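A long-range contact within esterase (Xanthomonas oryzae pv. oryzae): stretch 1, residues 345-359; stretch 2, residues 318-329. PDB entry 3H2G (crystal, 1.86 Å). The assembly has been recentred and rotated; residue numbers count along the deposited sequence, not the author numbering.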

# COMPACT_ATOMS: atom_id res chain seq x y z
N GLN A 345 -11.85 5.29 11.46
CA GLN A 345 -12.60 5.63 12.67
C GLN A 345 -12.31 4.62 13.78
O GLN A 345 -12.09 4.99 14.93
CB GLN A 345 -14.10 5.67 12.37
CG GLN A 345 -14.50 6.85 11.48
CD GLN A 345 -15.85 6.67 10.81
OE1 GLN A 345 -16.42 7.63 10.29
NE2 GLN A 345 -16.35 5.44 10.80
N THR A 346 -12.30 3.34 13.41
CA THR A 346 -12.02 2.27 14.35
C THR A 346 -10.59 2.40 14.86
O THR A 346 -10.33 2.27 16.06
CB THR A 346 -12.18 0.88 13.68
OG1 THR A 346 -13.55 0.69 13.29
CG2 THR A 346 -11.78 -0.23 14.64
N ALA A 347 -9.66 2.65 13.95
CA ALA A 347 -8.26 2.79 14.33
C ALA A 347 -8.06 3.91 15.35
O ALA A 347 -7.45 3.71 16.40
CB ALA A 347 -7.41 3.06 13.09
N ILE A 348 -8.59 5.09 15.03
CA ILE A 348 -8.46 6.24 15.92
C ILE A 348 -9.07 5.99 17.30
O ILE A 348 -8.49 6.37 18.31
CB ILE A 348 -9.07 7.51 15.28
CG1 ILE A 348 -8.18 7.95 14.11
CG2 ILE A 348 -9.19 8.63 16.30
CD1 ILE A 348 -8.73 9.11 13.31
N ALA A 349 -10.22 5.34 17.34
CA ALA A 349 -10.85 5.04 18.62
C ALA A 349 -9.91 4.15 19.43
O ALA A 349 -9.71 4.36 20.63
CB ALA A 349 -12.19 4.35 18.41
N SER A 350 -9.32 3.16 18.77
CA SER A 350 -8.40 2.23 19.43
C SER A 350 -7.13 2.92 19.90
O SER A 350 -6.61 2.61 20.97
CB SER A 350 -8.03 1.08 18.48
OG SER A 350 -9.19 0.35 18.09
N PHE A 351 -6.63 3.86 19.10
CA PHE A 351 -5.41 4.58 19.45
C PHE A 351 -5.65 5.47 20.67
O PHE A 351 -4.83 5.52 21.59
CB PHE A 351 -4.93 5.45 18.28
CG PHE A 351 -4.59 4.67 17.04
CD1 PHE A 351 -4.16 3.35 17.12
CD2 PHE A 351 -4.68 5.27 15.79
CE1 PHE A 351 -3.81 2.64 15.97
CE2 PHE A 351 -4.33 4.58 14.63
CZ PHE A 351 -3.90 3.25 14.72
N GLN A 352 -6.77 6.18 20.67
CA GLN A 352 -7.10 7.07 21.77
C GLN A 352 -7.27 6.29 23.07
O GLN A 352 -6.86 6.74 24.14
CB GLN A 352 -8.38 7.86 21.45
CG GLN A 352 -8.26 8.66 20.15
CD GLN A 352 -9.52 9.45 19.81
OE1 GLN A 352 -10.63 8.95 19.95
NE2 GLN A 352 -9.33 10.67 19.34
N GLN A 353 -7.87 5.11 22.98
CA GLN A 353 -8.07 4.27 24.15
C GLN A 353 -6.72 3.86 24.72
O GLN A 353 -6.58 3.62 25.92
CB GLN A 353 -8.88 3.02 23.79
CG GLN A 353 -9.20 2.12 24.97
CD GLN A 353 -10.06 2.81 26.02
OE1 GLN A 353 -11.14 3.32 25.72
NE2 GLN A 353 -9.57 2.83 27.26
N ARG A 354 -5.71 3.77 23.85
CA ARG A 354 -4.38 3.38 24.29
C ARG A 354 -3.49 4.57 24.65
O ARG A 354 -2.27 4.43 24.77
CB ARG A 354 -3.71 2.49 23.23
CG ARG A 354 -4.14 1.03 23.34
CD ARG A 354 -3.66 0.19 22.17
NE ARG A 354 -3.96 -1.23 22.37
CZ ARG A 354 -3.23 -2.05 23.11
NH1 ARG A 354 -2.14 -1.61 23.73
NH2 ARG A 354 -3.59 -3.33 23.25
N GLY A 355 -4.10 5.74 24.80
CA GLY A 355 -3.36 6.92 25.19
C GLY A 355 -2.77 7.82 24.12
O GLY A 355 -2.04 8.76 24.44
N SER A 356 -3.07 7.56 22.85
CA SER A 356 -2.53 8.39 21.78
C SER A 356 -3.55 9.35 21.17
O SER A 356 -4.64 8.95 20.78
CB SER A 356 -1.97 7.52 20.66
OG SER A 356 -1.66 8.31 19.53
N ASN A 357 -3.17 10.63 21.08
CA ASN A 357 -4.04 11.64 20.48
C ASN A 357 -3.32 12.20 19.25
O ASN A 357 -3.63 13.29 18.78
CB ASN A 357 -4.32 12.77 21.48
CG ASN A 357 -3.16 13.74 21.59
OD1 ASN A 357 -2.02 13.36 21.89
ND2 ASN A 357 -3.44 15.02 21.34
N GLN A 358 -2.36 11.43 18.74
CA GLN A 358 -1.56 11.84 17.59
C GLN A 358 -2.20 11.59 16.23
O GLN A 358 -1.67 12.01 15.21
CB GLN A 358 -0.20 11.14 17.62
CG GLN A 358 0.65 11.50 18.82
CD GLN A 358 1.03 12.96 18.83
OE1 GLN A 358 1.78 13.42 17.97
NE2 GLN A 358 0.51 13.70 19.80
N VAL A 359 -3.35 10.91 16.22
CA VAL A 359 -3.98 10.58 14.95
C VAL A 359 -5.30 11.30 14.65
O VAL A 359 -6.23 11.28 15.45
CB VAL A 359 -4.24 9.06 14.85
CG1 VAL A 359 -4.61 8.68 13.42
CG2 VAL A 359 -3.00 8.30 15.31
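Stretch 2, residues 318-329: NLLEWAPQTPTL

Stretch 2 (residues 318-329) runs alongside stretch 1 (residues 345-359) in the same direction, as an irregular, mostly extended chain that becomes a strand at Thr 328 and Leu 329. The register follows from the nearest CA atoms: Ala 347 CA lies 5.4 Å from Leu 320 CA, Ser 356 CA 5.2 Å from Ala 323 CA, and Val 359 CA 4.6 Å from Thr 328 CA. Together the two stretches bury 773 Å².

Stretch 1 opens as a helix, and Leu 320 packs on its first turn here: its CD1 is 4.1 Å from Thr 346 CG2, and its CD2 is 4.0 Å from Ala 347 CB; Leu 320 CD2 is also 3.7 Å from Ala 347 CA. One turn on, Ser 350 points toward stretch 2, its CB 3.5 Å from Leu 320 O.

Phe 351 is the aromatic centre of the contact. Its CB leaves sideways, but the m rotamer carries the ring in among residues 319-324. Pro 324 covers one face of the ring, with CG 3.5 Å from the centroid of the Phe 351 ring and almost on its normal, a CH-pi contact. The edge of Phe 351 meets the face of the Trp 322 five-membered ring, the centroids 5.0 Å apart and the planes at 72°; the indole is itself tethered by a hydrogen bond from Trp 322 NE1 to Leu 319 O (3.0 Å). Phe 351 CD1 also lies 3.3 Å from Trp 322 O, a buried carbonyl with no polar partner in the model.

The helix ends at Gln 353. Arg 354 then lays its extended side chain along the backbone of stretch 2, with NE 3.4 Å from Glu 321 CA and CD 3.3 Å from Trp 322 N.

Beyond this turn the chains are joined by hydrogen bonds. Ser 356 OG donates to Pro 324 O (2.7 Å) and accepts from Gln 358 N (3.3 Å), thus linking the two. Gln 358 lies along residues 324-327, its CB 3.6 Å from Thr 326 O, and its own carbonyl O receives Thr 328 N at 2.9 Å. That bond leads into the parallel bridge between Val 359 and Thr 328, whose side chains share a face of the sheet (Val 359 CG2 to Thr 328 CB, 3.9 Å). Val 359 CG2 also reaches Pro 324 CB at 3.8 Å.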

# COMPACT_ATOMS: atom_id res chain seq x y z
N ASN A 318 -4.04 -7.05 11.94
CA ASN A 318 -4.81 -5.86 12.26
C ASN A 318 -3.75 -4.86 12.70
O ASN A 318 -2.68 -5.26 13.15
CB ASN A 318 -5.75 -6.08 13.46
CG ASN A 318 -7.03 -6.78 13.07
OD1 ASN A 318 -7.52 -6.64 11.96
ND2 ASN A 318 -7.60 -7.53 14.02
N LEU A 319 -4.04 -3.57 12.57
CA LEU A 319 -3.10 -2.52 12.96
C LEU A 319 -3.81 -1.57 13.93
O LEU A 319 -3.74 -0.35 13.79
CB LEU A 319 -2.63 -1.75 11.73
CG LEU A 319 -1.73 -2.56 10.79
CD1 LEU A 319 -1.53 -1.83 9.47
CD2 LEU A 319 -0.39 -2.80 11.49
N LEU A 320 -4.47 -2.15 14.93
CA LEU A 320 -5.25 -1.38 15.88
C LEU A 320 -4.70 -1.27 17.31
O LEU A 320 -4.80 -0.21 17.94
CB LEU A 320 -6.67 -1.96 15.96
CG LEU A 320 -7.42 -2.17 14.64
CD1 LEU A 320 -8.71 -2.94 14.90
CD2 LEU A 320 -7.72 -0.82 14.00
N GLU A 321 -4.13 -2.36 17.81
CA GLU A 321 -3.64 -2.39 19.19
C GLU A 321 -2.26 -1.82 19.48
O GLU A 321 -1.33 -2.55 19.81
CB GLU A 321 -3.72 -3.82 19.72
CG GLU A 321 -5.11 -4.41 19.62
CD GLU A 321 -5.20 -5.80 20.23
OE1 GLU A 321 -4.39 -6.67 19.85
OE2 GLU A 321 -6.09 -6.02 21.07
N TRP A 322 -2.14 -0.50 19.36
CA TRP A 322 -0.90 0.19 19.65
C TRP A 322 -1.16 1.68 19.80
O TRP A 322 -2.27 2.15 19.54
CB TRP A 322 0.15 -0.07 18.56
CG TRP A 322 -0.22 0.37 17.18
CD1 TRP A 322 -1.25 -0.11 16.41
CD2 TRP A 322 0.45 1.35 16.39
NE1 TRP A 322 -1.26 0.51 15.19
CE2 TRP A 322 -0.23 1.41 15.14
CE3 TRP A 322 1.55 2.18 16.60
CZ2 TRP A 322 0.17 2.28 14.12
CZ3 TRP A 322 1.95 3.05 15.58
CH2 TRP A 322 1.26 3.09 14.36
N ALA A 323 -0.15 2.42 20.25
CA ALA A 323 -0.29 3.85 20.46
C ALA A 323 0.68 4.62 19.57
O ALA A 323 1.87 4.73 19.88
CB ALA A 323 -0.03 4.17 21.94
N PRO A 324 0.18 5.17 18.45
CA PRO A 324 1.02 5.94 17.51
C PRO A 324 1.62 7.17 18.18
O PRO A 324 0.93 7.91 18.88
CB PRO A 324 0.04 6.30 16.39
CG PRO A 324 -0.96 5.17 16.44
CD PRO A 324 -1.18 5.02 17.92
N GLN A 325 2.92 7.37 17.96
CA GLN A 325 3.64 8.50 18.55
C GLN A 325 3.87 9.62 17.53
O GLN A 325 4.03 10.79 17.90
CB GLN A 325 4.99 8.03 19.10
CG GLN A 325 5.76 9.09 19.87
CD GLN A 325 5.35 9.18 21.33
OE1 GLN A 325 4.34 8.61 21.75
NE2 GLN A 325 6.15 9.89 22.12
N THR A 326 3.89 9.25 16.26
CA THR A 326 4.11 10.21 15.17
C THR A 326 2.84 10.93 14.74
O THR A 326 1.77 10.33 14.70
CB THR A 326 4.67 9.48 13.93
OG1 THR A 326 5.88 8.80 14.27
CG2 THR A 326 4.96 10.48 12.80
N PRO A 327 2.94 12.24 14.44
CA PRO A 327 1.73 12.95 14.01
C PRO A 327 1.21 12.17 12.80
O PRO A 327 1.94 11.96 11.83
CB PRO A 327 2.27 14.33 13.63
CG PRO A 327 3.35 14.54 14.66
CD PRO A 327 4.05 13.18 14.67
N THR A 328 -0.04 11.75 12.87
CA THR A 328 -0.62 10.94 11.80
C THR A 328 -1.94 11.47 11.29
O THR A 328 -2.75 12.00 12.06
CB THR A 328 -0.82 9.49 12.30
OG1 THR A 328 0.41 9.01 12.86
CG2 THR A 328 -1.25 8.57 11.16
N LEU A 329 -2.16 11.33 9.99
CA LEU A 329 -3.40 11.78 9.37
C LEU A 329 -3.93 10.68 8.46
O LEU A 329 -3.35 10.37 7.42
CB LEU A 329 -3.17 13.05 8.55
CG LEU A 329 -4.42 13.62 7.85
CD1 LEU A 329 -5.53 13.85 8.87
CD2 LEU A 329 -4.06 14.92 7.14